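PDB 6C46: dTDP-4-dehydrorhamnose 3,5-epimerase from Elizabethkingia anophelis NUHP1, which probably catalyses the epimerization at C3' and C5' of the 4-keto-6-deoxy sugar of dTDP, a step on the pathway to dTDP-L-rhamnose. Local coordinates for residues H76-L81 against Y140-F145; H70-K75 against E149-V154; D91-L96 against F119-G124; L16-I21 against D95-S100. All coordinates share one frame; numbering follows the deposited sequence. Where two conformers were deposited one is given.

Overall arrangement
The four contacts lie in the cupin fold of this epimerase. Interactions 1 and 2 are antiparallel strand pairings, one in each of the two large sheets, and carry the predicted catalytic residues Tyr140 and His70; both are partly buried and held by backbone hydrogen bonds, to which interaction 1 adds side-chain amides and a carboxylate, with direct bonds from Gln72 and Asn144 joining them. Interaction 3 is the buried one, where strands of the two sheets face each other through apolar groups and one aspartate. Interaction 4 shares Asp95 and Leu96 with it but lies toward the surface, away from the annotated sites, and works through charge: an arginine held between two aspartates.

Interaction 1: H76-L81 against Y140-F145; sequences HAQAKL and YKCDNF
Strands 80-86 and 135-142 are antiparallel neighbours in one sheet of the cupin barrel, and this is the end of their pairing that carries Tyr140, the predicted proton donor. Leu81 and Lys141 form a hydrogen-bonded pair, with Leu81 N to Lys141 O at 2.9 Å and a nearly straight return bond from Lys141 N to Leu81 O (177°). Next to it, Lys80 and Cys142 make a non-hydrogen-bonded pair. Beyond the regular strands, side chains join in. Asp143, its CG in the crowded position between N and carbonyl carbon (chi1 88°), folds back so that OD1 receives Ala79 N at 2.7 Å from above the carboxylate plane, while Asp143 N donates to Ala79 O at 2.9 Å. The side chains of Gln78 and Asn144 then cross at about a right angle, with their amide planes 60° apart. Asn144 ND2 reaches Ala77 O at 3.0 Å, and Gln78 NE2, at the end of an extended chain, reaches Asn144 O at 3.0 Å. A water joins His76 ND1, at 2.8 Å, to Phe145 O, to which it donates. The Asp143 carboxylate also takes a salt bridge from Arg123 and a hydrogen bond from Asn50, and Lys141 NZ pairs with Asp56 of the second subunit. With this many donors gathered round it, Asp143 is probably kept ionised.

Interaction 2: H70-K75 against E149-V154; sequences HLQKGK and ESEGSV
Strands 70-72 and 151-153 run antiparallel, their short axes 4.5 Å apart at closest approach and their directions 146° apart. This pairing puts 151-153 at the edge of the five-stranded sheet of the cupin barrel, beside the strand that carries His70, the predicted proton acceptor. Leu71 and Gly152 are the hydrogen-bonded pair: Gly152 N to Leu71 O is short and straight at 2.8 Å, whereas Leu71 N to Gly152 O is longer, at 3.3 Å. Past the strand end Lys73 N continues the ladder to Ser150 O at 2.8 Å. Leu71 holds its CG in the crowded position between N and carbonyl carbon (chi1 61°), which lays the branched end over the glycine backbone, CD1 lying 3.8 Å from Gly152 CA. Lys73, extended beyond CG, runs alongside the opposite strand and brings CE to 3.8 Å from Gly152 CA, so that both side chains close on this bare CA; its NZ bonds to Asn188. On the face shared by Gln72 and Glu151, Ser150 OG comes over the Gln72 chain, 3.3 Å from its CB, and makes its own hydrogen bond to Asn147 O. The Gln72 amide is tied down by His76 O, Phe145 O and Asn147 N, while His70 NE2 is hydrogen-bonded to Asp178, which may influence its ionisation. Off the face of Gln72 and Glu151, one water joins the tips of these two side chains, donating to Gln72 OE1, at 2.7 Å, and to Glu151 OE2.

Interaction 3: D91-L96 against F119-G124; sequences DVAVDL and FYVPRG
Asp91 and Phe119 both hold CG anti to the backbone N, with chi1 at -168° and -172°, so the two side chains point toward each other between their strands and meet there. OD2 of Asp91 comes up to the edge of the Phe119 ring, in its plane, 3.1 Å from CD1 and 3.4 Å from CE1. Carboxylate and ring stand almost perpendicular, 86° apart, and the oxygen lies in the ring plane, facing the slightly positive ring hydrogens instead of the electron-rich face. The other oxygen, OD1, is hydrogen-bonded to NE2 of His127. Two residues on from Asp91, the methyl of Ala93 lies obliquely against the ring, with CB 3.7 Å from Phe119 CE1, and also touches Val121, where CG1 is 4.0 Å from Ala93 CB. This is the interior of the cupin barrel: strand 88-95 belongs to one sheet and strand 118-121 to the other, and they face each other where the axes of the short segments come within 8.6 Å at their closest. Tyr107 and Met109 of strand 106-112 and Val82 of strand 80-86 also pack on the Phe119 side chain. Where the chain leaves the second strand, Gly124 turns with positive phi, and its carbonyl bridges the two segments by accepting from Leu96 N at 3.0 Å. That donor lies in the carbonyl plane of Gly124, while CB of Leu96 sits 3.3 Å from the same oxygen.

Interaction 4: L16-I21 against D95-S100; sequences LKDCYI and DLRENS
The guanidinium of Arg97 lies between two carboxylates and presents its edge to both. Asp95 is gripped side-on: NE donates to OD1 and NH2 to OD2, the latter at 2.9 Å and almost straight (176°), both nitrogens arriving from above the carboxylate plane. Asp18 comes from the other segment and is turned 76° against the guanidinium, and its OD2 takes NH1 at 2.8 Å through the anti lone pair, completing a three-residue salt-bridge network. A bend at chi3 of Arg97 (-60°) brings the group back over its own loop. NH2 has a second acceptor, Lys17 O at 2.8 Å, which it meets from above the carbonyl plane. The Lys17 chain crosses obliquely, CB 3.6 Å from Arg97 NH2, and its CE reaches Ser100 OG. With Ser100 OG and Thr102 OG1 also bonded to Asp95 OD2, that buried carboxylate is well satisfied and probably stays ionised. Asp95 OD1 additionally accepts Arg97 N. The result is an Asx turn leading into the type I turn Arg97-Ser100, bound by a salt-bridge network to the type II turn Leu16-Cys19, which joins the loop between strands 88-95 and 106-112 to the turn before strand 20-23 of the cupin fold.

Interaction 1: H76-L81 against Y140-F145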
# COMPACT_ATOMS: atom_id res chain seq x y z
N HIS A 76 -17.45 0.03 -14.47
CA HIS A 76 -16.57 0.83 -13.62
C HIS A 76 -16.46 0.28 -12.20
O HIS A 76 -15.72 0.86 -11.40
CB HIS A 76 -17.08 2.28 -13.59
CG HIS A 76 -17.04 2.92 -14.95
ND1 HIS A 76 -15.86 3.30 -15.55
CD2 HIS A 76 -18.02 3.18 -15.84
CE1 HIS A 76 -16.12 3.80 -16.74
NE2 HIS A 76 -17.42 3.75 -16.94
N ALA A 77 -17.12 -0.84 -11.90
CA ALA A 77 -17.11 -1.39 -10.55
C ALA A 77 -15.67 -1.65 -10.09
O ALA A 77 -14.82 -2.07 -10.87
CB ALA A 77 -17.94 -2.68 -10.46
N GLN A 78 -15.42 -1.39 -8.81
CA GLN A 78 -14.09 -1.49 -8.23
C GLN A 78 -14.09 -2.55 -7.14
O GLN A 78 -14.81 -2.39 -6.15
CB GLN A 78 -13.66 -0.17 -7.60
CG GLN A 78 -13.50 0.98 -8.58
CD GLN A 78 -13.30 2.30 -7.87
OE1 GLN A 78 -14.08 2.68 -7.00
NE2 GLN A 78 -12.26 3.04 -8.28
N ALA A 79 -13.27 -3.60 -7.31
CA ALA A 79 -12.91 -4.41 -6.16
C ALA A 79 -11.96 -3.61 -5.29
O ALA A 79 -11.14 -2.83 -5.81
CB ALA A 79 -12.25 -5.73 -6.60
N LYS A 80 -12.07 -3.78 -3.96
CA LYS A 80 -11.31 -2.99 -3.00
C LYS A 80 -10.59 -3.91 -2.02
O LYS A 80 -11.19 -4.85 -1.50
CB LYS A 80 -12.23 -2.03 -2.24
CG LYS A 80 -12.88 -0.98 -3.16
CD LYS A 80 -14.10 -0.29 -2.53
CE LYS A 80 -14.79 0.66 -3.53
NZ LYS A 80 -16.17 1.11 -3.06
N LEU A 81 -9.31 -3.63 -1.79
CA LEU A 81 -8.52 -4.32 -0.77
C LEU A 81 -8.18 -3.27 0.27
O LEU A 81 -7.41 -2.35 -0.02
CB LEU A 81 -7.25 -4.93 -1.36
CG LEU A 81 -6.40 -5.75 -0.40
CD1 LEU A 81 -7.17 -6.96 0.13
CD2 LEU A 81 -5.15 -6.18 -1.15
N TYR A 140 -7.13 2.07 0.82
CA TYR A 140 -7.89 1.17 -0.05
C TYR A 140 -7.28 1.16 -1.44
O TYR A 140 -7.02 2.21 -2.02
CB TYR A 140 -9.38 1.52 -0.09
CG TYR A 140 -9.83 2.90 -0.48
CD1 TYR A 140 -10.48 3.11 -1.70
CD2 TYR A 140 -9.68 3.99 0.38
CE1 TYR A 140 -10.92 4.36 -2.07
CE2 TYR A 140 -10.12 5.24 0.02
CZ TYR A 140 -10.75 5.42 -1.21
OH TYR A 140 -11.19 6.66 -1.58
N LYS A 141 -7.00 -0.05 -1.91
CA LYS A 141 -6.53 -0.31 -3.26
C LYS A 141 -7.72 -0.75 -4.09
O LYS A 141 -8.54 -1.56 -3.63
CB LYS A 141 -5.46 -1.41 -3.28
CG LYS A 141 -4.36 -1.27 -2.21
CD LYS A 141 -3.18 -2.23 -2.44
CE LYS A 141 -2.39 -1.90 -3.72
NZ LYS A 141 -1.19 -2.78 -3.98
N CYS A 142 -7.81 -0.25 -5.31
CA CYS A 142 -8.95 -0.55 -6.18
C CYS A 142 -8.45 -1.24 -7.43
O CYS A 142 -7.42 -0.85 -7.97
CB CYS A 142 -9.69 0.71 -6.59
SG CYS A 142 -10.33 1.63 -5.17
N ASP A 143 -9.23 -2.21 -7.91
CA ASP A 143 -8.89 -2.92 -9.13
C ASP A 143 -9.52 -2.28 -10.37
O ASP A 143 -9.54 -2.89 -11.44
CB ASP A 143 -9.22 -4.42 -8.99
CG ASP A 143 -10.66 -4.79 -9.39
OD1 ASP A 143 -11.57 -3.93 -9.44
OD2 ASP A 143 -10.88 -5.99 -9.63
N ASN A 144 -9.98 -1.03 -10.26
CA ASN A 144 -10.52 -0.31 -11.41
C ASN A 144 -10.41 1.17 -11.10
O ASN A 144 -10.27 1.57 -9.94
CB ASN A 144 -11.98 -0.73 -11.68
CG ASN A 144 -12.38 -0.59 -13.14
OD1 ASN A 144 -11.71 0.07 -13.95
ND2 ASN A 144 -13.52 -1.19 -13.47
N PHE A 145 -10.52 1.98 -12.13
CA PHE A 145 -10.25 3.40 -11.99
C PHE A 145 -11.50 4.17 -11.58
O PHE A 145 -12.64 3.74 -11.80
CB PHE A 145 -9.67 3.95 -13.30
CG PHE A 145 -8.35 3.31 -13.68
CD1 PHE A 145 -7.19 3.64 -12.98
CD2 PHE A 145 -8.28 2.38 -14.71
CE1 PHE A 145 -5.97 3.04 -13.30
CE2 PHE A 145 -7.07 1.77 -15.04
CZ PHE A 145 -5.90 2.12 -14.33
O HOH W 1 -13.34 3.09 -14.38

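Interaction 2: H70-K75 against E149-V154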
# COMPACT_ATOMS: atom_id res chain seq x y z
N HIS A 70 -20.69 2.92 -0.54
CA HIS A 70 -20.32 3.44 -1.86
C HIS A 70 -19.95 2.32 -2.81
O HIS A 70 -19.44 1.27 -2.40
CB HIS A 70 -19.11 4.39 -1.77
CG HIS A 70 -19.35 5.60 -0.91
ND1 HIS A 70 -18.34 6.23 -0.22
CD2 HIS A 70 -20.48 6.30 -0.66
CE1 HIS A 70 -18.84 7.27 0.43
NE2 HIS A 70 -20.14 7.34 0.19
N LEU A 71 -20.12 2.59 -4.10
CA LEU A 71 -19.73 1.65 -5.15
C LEU A 71 -19.68 2.41 -6.46
O LEU A 71 -20.15 3.55 -6.55
CB LEU A 71 -20.73 0.48 -5.25
CG LEU A 71 -22.10 1.10 -5.61
CD1 LEU A 71 -22.54 0.75 -7.02
CD2 LEU A 71 -23.18 0.76 -4.60
N GLN A 72 -19.10 1.78 -7.48
CA GLN A 72 -19.20 2.27 -8.86
C GLN A 72 -19.95 1.21 -9.66
O GLN A 72 -19.76 0.01 -9.43
CB GLN A 72 -17.80 2.56 -9.47
CG GLN A 72 -17.18 3.83 -8.86
CD GLN A 72 -15.90 4.31 -9.53
OE1 GLN A 72 -15.45 5.41 -9.24
NE2 GLN A 72 -15.34 3.51 -10.43
N LYS A 73 -20.81 1.66 -10.56
CA LYS A 73 -21.72 0.75 -11.27
C LYS A 73 -21.09 0.15 -12.52
O LYS A 73 -20.24 0.76 -13.17
CB LYS A 73 -22.99 1.47 -11.68
CG LYS A 73 -23.88 1.90 -10.52
CD LYS A 73 -25.11 2.65 -11.09
CE LYS A 73 -25.72 3.58 -10.04
NZ LYS A 73 -26.87 4.39 -10.57
N GLY A 74 -21.55 -1.05 -12.87
CA GLY A 74 -21.30 -1.60 -14.20
C GLY A 74 -19.82 -1.87 -14.46
O GLY A 74 -19.09 -2.36 -13.60
N LYS A 75 -19.37 -1.50 -15.66
CA LYS A 75 -17.99 -1.78 -16.04
C LYS A 75 -16.99 -0.96 -15.25
O LYS A 75 -15.78 -1.21 -15.37
CB LYS A 75 -17.78 -1.50 -17.52
CG LYS A 75 -17.88 -0.05 -17.90
CD LYS A 75 -17.95 0.05 -19.45
CE LYS A 75 -17.84 1.46 -19.93
NZ LYS A 75 -17.62 1.46 -21.41
N GLU A 149 -19.33 9.55 -12.78
CA GLU A 149 -20.67 9.35 -13.32
C GLU A 149 -21.22 7.99 -12.93
O GLU A 149 -22.43 7.83 -12.79
CB GLU A 149 -20.65 9.51 -14.83
CG GLU A 149 -22.01 9.37 -15.48
CD GLU A 149 -21.95 9.41 -17.00
OE1 GLU A 149 -20.85 9.64 -17.55
OE2 GLU A 149 -23.00 9.22 -17.64
N SER A 150 -20.34 7.01 -12.73
CA SER A 150 -20.77 5.65 -12.44
C SER A 150 -21.14 5.43 -10.97
O SER A 150 -21.54 4.32 -10.62
CB SER A 150 -19.66 4.65 -12.81
OG SER A 150 -18.61 4.68 -11.84
N GLU A 151 -21.01 6.44 -10.11
CA GLU A 151 -21.12 6.18 -8.68
C GLU A 151 -22.52 5.73 -8.29
O GLU A 151 -23.52 6.24 -8.79
CB GLU A 151 -20.71 7.43 -7.89
CG GLU A 151 -19.20 7.62 -7.95
CD GLU A 151 -18.70 8.87 -7.18
OE1 GLU A 151 -19.51 9.74 -6.84
OE2 GLU A 151 -17.48 8.96 -6.92
N GLY A 152 -22.59 4.73 -7.40
CA GLY A 152 -23.82 4.32 -6.78
C GLY A 152 -23.66 4.39 -5.27
O GLY A 152 -22.56 4.67 -4.77
N SER A 153 -24.76 4.15 -4.55
CA SER A 153 -24.69 4.28 -3.10
C SER A 153 -25.89 3.60 -2.47
O SER A 153 -26.93 3.40 -3.10
CB SER A 153 -24.66 5.75 -2.67
OG SER A 153 -25.86 6.39 -3.05
N VAL A 154 -25.72 3.23 -1.20
CA VAL A 154 -26.80 2.69 -0.38
C VAL A 154 -26.74 3.39 0.97
O VAL A 154 -25.66 3.51 1.56
CB VAL A 154 -26.66 1.16 -0.19
CG1 VAL A 154 -27.76 0.63 0.73
CG2 VAL A 154 -26.70 0.45 -1.53
O HOH W 2 -16.17 6.66 -6.94
O HOH W 3 -24.77 6.67 -11.42

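Interaction 3: D91-L96 against F119-G124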
# COMPACT_ATOMS: atom_id res chain seq x y z
N ASP A 91 -15.25 -1.78 9.35
CA ASP A 91 -15.42 -1.76 7.91
C ASP A 91 -16.54 -2.72 7.53
O ASP A 91 -16.58 -3.83 8.04
CB ASP A 91 -14.13 -2.20 7.23
CG ASP A 91 -14.15 -1.92 5.76
OD1 ASP A 91 -13.62 -0.86 5.34
OD2 ASP A 91 -14.73 -2.75 5.03
N VAL A 92 -17.43 -2.30 6.62
CA VAL A 92 -18.63 -3.08 6.27
C VAL A 92 -18.72 -3.25 4.76
O VAL A 92 -18.50 -2.30 4.01
CB VAL A 92 -19.92 -2.41 6.81
CG1 VAL A 92 -21.14 -3.16 6.32
CG2 VAL A 92 -19.91 -2.36 8.34
N ALA A 93 -19.03 -4.46 4.32
CA ALA A 93 -19.29 -4.76 2.92
C ALA A 93 -20.70 -5.33 2.77
O ALA A 93 -21.19 -6.03 3.67
CB ALA A 93 -18.27 -5.76 2.37
N VAL A 94 -21.34 -5.03 1.64
CA VAL A 94 -22.69 -5.51 1.31
C VAL A 94 -22.68 -6.09 -0.09
O VAL A 94 -22.28 -5.41 -1.04
CB VAL A 94 -23.75 -4.39 1.38
CG1 VAL A 94 -25.16 -4.98 1.10
CG2 VAL A 94 -23.68 -3.68 2.72
N ASP A 95 -23.10 -7.33 -0.22
CA ASP A 95 -23.14 -7.98 -1.53
C ASP A 95 -24.38 -7.48 -2.26
O ASP A 95 -25.51 -7.65 -1.78
CB ASP A 95 -23.15 -9.51 -1.33
CG ASP A 95 -23.05 -10.29 -2.63
OD1 ASP A 95 -23.19 -9.70 -3.72
OD2 ASP A 95 -22.80 -11.52 -2.54
N LEU A 96 -24.17 -6.84 -3.42
CA LEU A 96 -25.29 -6.34 -4.21
C LEU A 96 -25.42 -7.03 -5.56
O LEU A 96 -26.07 -6.50 -6.46
CB LEU A 96 -25.16 -4.83 -4.41
CG LEU A 96 -25.18 -4.00 -3.11
CD1 LEU A 96 -24.85 -2.53 -3.43
CD2 LEU A 96 -26.52 -4.14 -2.40
N PHE A 119 -9.07 -6.60 4.03
CA PHE A 119 -10.43 -7.05 3.73
C PHE A 119 -10.60 -6.88 2.23
O PHE A 119 -10.40 -5.77 1.71
CB PHE A 119 -11.42 -6.20 4.53
CG PHE A 119 -12.87 -6.66 4.47
CD1 PHE A 119 -13.89 -5.72 4.55
CD2 PHE A 119 -13.20 -7.99 4.41
CE1 PHE A 119 -15.24 -6.11 4.55
CE2 PHE A 119 -14.53 -8.39 4.39
CZ PHE A 119 -15.56 -7.44 4.46
N TYR A 120 -10.89 -7.97 1.53
CA TYR A 120 -11.08 -7.93 0.07
C TYR A 120 -12.57 -7.90 -0.23
O TYR A 120 -13.29 -8.84 0.10
CB TYR A 120 -10.44 -9.14 -0.63
CG TYR A 120 -10.82 -9.19 -2.11
CD1 TYR A 120 -10.22 -8.31 -3.02
CD2 TYR A 120 -11.79 -10.07 -2.59
CE1 TYR A 120 -10.58 -8.33 -4.37
CE2 TYR A 120 -12.16 -10.09 -3.96
CZ TYR A 120 -11.54 -9.22 -4.83
OH TYR A 120 -11.87 -9.20 -6.17
N VAL A 121 -13.02 -6.82 -0.86
CA VAL A 121 -14.41 -6.53 -1.19
C VAL A 121 -14.55 -6.64 -2.71
O VAL A 121 -14.02 -5.78 -3.44
CB VAL A 121 -14.81 -5.12 -0.72
CG1 VAL A 121 -16.28 -4.88 -0.99
CG2 VAL A 121 -14.49 -4.91 0.77
N PRO A 122 -15.24 -7.65 -3.23
CA PRO A 122 -15.31 -7.84 -4.69
C PRO A 122 -16.06 -6.71 -5.40
O PRO A 122 -16.81 -5.95 -4.79
CB PRO A 122 -16.09 -9.16 -4.85
CG PRO A 122 -16.00 -9.84 -3.46
CD PRO A 122 -15.91 -8.72 -2.47
N ARG A 123 -15.88 -6.64 -6.72
CA ARG A 123 -16.78 -5.87 -7.56
C ARG A 123 -18.21 -6.34 -7.35
O ARG A 123 -18.46 -7.54 -7.18
CB ARG A 123 -16.43 -6.04 -9.03
CG ARG A 123 -15.05 -5.45 -9.41
CD ARG A 123 -14.84 -5.46 -10.93
NE ARG A 123 -13.52 -4.92 -11.26
CZ ARG A 123 -13.13 -4.64 -12.50
NH1 ARG A 123 -13.99 -4.83 -13.50
NH2 ARG A 123 -11.91 -4.15 -12.72
N GLY A 124 -19.16 -5.40 -7.40
CA GLY A 124 -20.58 -5.67 -7.18
C GLY A 124 -21.00 -5.54 -5.73
O GLY A 124 -22.16 -5.84 -5.39

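Interaction 4: L16-I21 against D95-S100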
# COMPACT_ATOMS: atom_id res chain seq x y z
N LEU A 16 -19.85 -13.69 3.10
CA LEU A 16 -20.22 -13.15 1.80
C LEU A 16 -19.37 -13.81 0.71
O LEU A 16 -18.15 -13.92 0.86
CB LEU A 16 -20.07 -11.63 1.76
CG LEU A 16 -20.80 -10.86 2.88
CD1 LEU A 16 -20.68 -9.35 2.67
CD2 LEU A 16 -22.26 -11.25 3.00
N LYS A 17 -20.02 -14.27 -0.36
CA LYS A 17 -19.27 -14.99 -1.39
C LYS A 17 -18.20 -14.10 -2.00
O LYS A 17 -18.48 -12.97 -2.40
CB LYS A 17 -20.21 -15.45 -2.51
CG LYS A 17 -19.53 -16.37 -3.54
CD LYS A 17 -20.53 -16.81 -4.64
CE LYS A 17 -20.93 -15.64 -5.52
NZ LYS A 17 -21.77 -16.08 -6.66
N ASP A 18 -16.99 -14.65 -2.14
CA ASP A 18 -15.82 -14.04 -2.76
C ASP A 18 -15.22 -12.93 -1.91
O ASP A 18 -14.28 -12.27 -2.36
CB ASP A 18 -16.10 -13.44 -4.14
CG ASP A 18 -16.68 -14.47 -5.12
OD1 ASP A 18 -16.08 -15.55 -5.25
OD2 ASP A 18 -17.72 -14.19 -5.75
N CYS A 19 -15.72 -12.70 -0.72
CA CYS A 19 -15.22 -11.65 0.15
C CYS A 19 -14.34 -12.30 1.22
O CYS A 19 -14.80 -13.18 1.96
CB CYS A 19 -16.43 -10.89 0.72
SG CYS A 19 -16.13 -9.64 1.95
N TYR A 20 -13.07 -11.89 1.30
CA TYR A 20 -12.09 -12.59 2.12
C TYR A 20 -11.32 -11.64 3.02
O TYR A 20 -11.13 -10.46 2.70
CB TYR A 20 -11.03 -13.38 1.28
CG TYR A 20 -11.68 -14.40 0.41
CD1 TYR A 20 -12.17 -15.60 0.94
CD2 TYR A 20 -11.82 -14.18 -0.95
CE1 TYR A 20 -12.80 -16.53 0.15
CE2 TYR A 20 -12.44 -15.12 -1.76
CZ TYR A 20 -12.92 -16.28 -1.21
OH TYR A 20 -13.54 -17.19 -2.03
N ILE A 21 -10.86 -12.19 4.14
CA ILE A 21 -9.90 -11.54 5.02
C ILE A 21 -8.51 -12.08 4.68
O ILE A 21 -8.31 -13.30 4.65
CB ILE A 21 -10.24 -11.80 6.49
CG1 ILE A 21 -11.63 -11.23 6.83
CG2 ILE A 21 -9.14 -11.22 7.44
CD1 ILE A 21 -12.22 -11.85 8.09
N ASP A 95 -23.10 -7.33 -0.22
CA ASP A 95 -23.14 -7.98 -1.53
C ASP A 95 -24.38 -7.48 -2.26
O ASP A 95 -25.51 -7.65 -1.78
CB ASP A 95 -23.15 -9.51 -1.33
CG ASP A 95 -23.05 -10.29 -2.63
OD1 ASP A 95 -23.19 -9.70 -3.72
OD2 ASP A 95 -22.80 -11.52 -2.54
N LEU A 96 -24.17 -6.84 -3.42
CA LEU A 96 -25.29 -6.34 -4.21
C LEU A 96 -25.42 -7.03 -5.56
O LEU A 96 -26.07 -6.50 -6.46
CB LEU A 96 -25.16 -4.83 -4.41
CG LEU A 96 -25.18 -4.00 -3.11
CD1 LEU A 96 -24.85 -2.53 -3.43
CD2 LEU A 96 -26.52 -4.14 -2.40
N ARG A 97 -24.81 -8.20 -5.72
CA ARG A 97 -24.94 -8.96 -6.96
C ARG A 97 -26.25 -9.74 -6.93
O ARG A 97 -26.39 -10.70 -6.16
CB ARG A 97 -23.73 -9.90 -7.13
CG ARG A 97 -22.43 -9.11 -7.16
CD ARG A 97 -21.23 -10.03 -7.02
NE ARG A 97 -21.29 -10.76 -5.75
CZ ARG A 97 -20.39 -11.64 -5.34
NH1 ARG A 97 -19.33 -11.90 -6.11
NH2 ARG A 97 -20.54 -12.25 -4.17
N GLU A 98 -27.18 -9.38 -7.82
CA GLU A 98 -28.52 -9.96 -7.76
C GLU A 98 -28.51 -11.47 -7.95
O GLU A 98 -29.41 -12.16 -7.48
CB GLU A 98 -29.45 -9.31 -8.79
N ASN A 99 -27.50 -11.99 -8.63
CA ASN A 99 -27.30 -13.40 -8.93
C ASN A 99 -26.56 -14.15 -7.84
O ASN A 99 -26.34 -15.35 -7.97
CB ASN A 99 -26.54 -13.53 -10.25
CG ASN A 99 -25.36 -12.55 -10.36
OD1 ASN A 99 -25.46 -11.38 -9.95
ND2 ASN A 99 -24.26 -13.01 -10.94
N SER A 100 -26.09 -13.46 -6.80
CA SER A 100 -25.28 -14.06 -5.75
C SER A 100 -26.16 -14.70 -4.69
O SER A 100 -27.16 -14.12 -4.27
CB SER A 100 -24.37 -13.00 -5.10
OG SER A 100 -23.81 -13.51 -3.91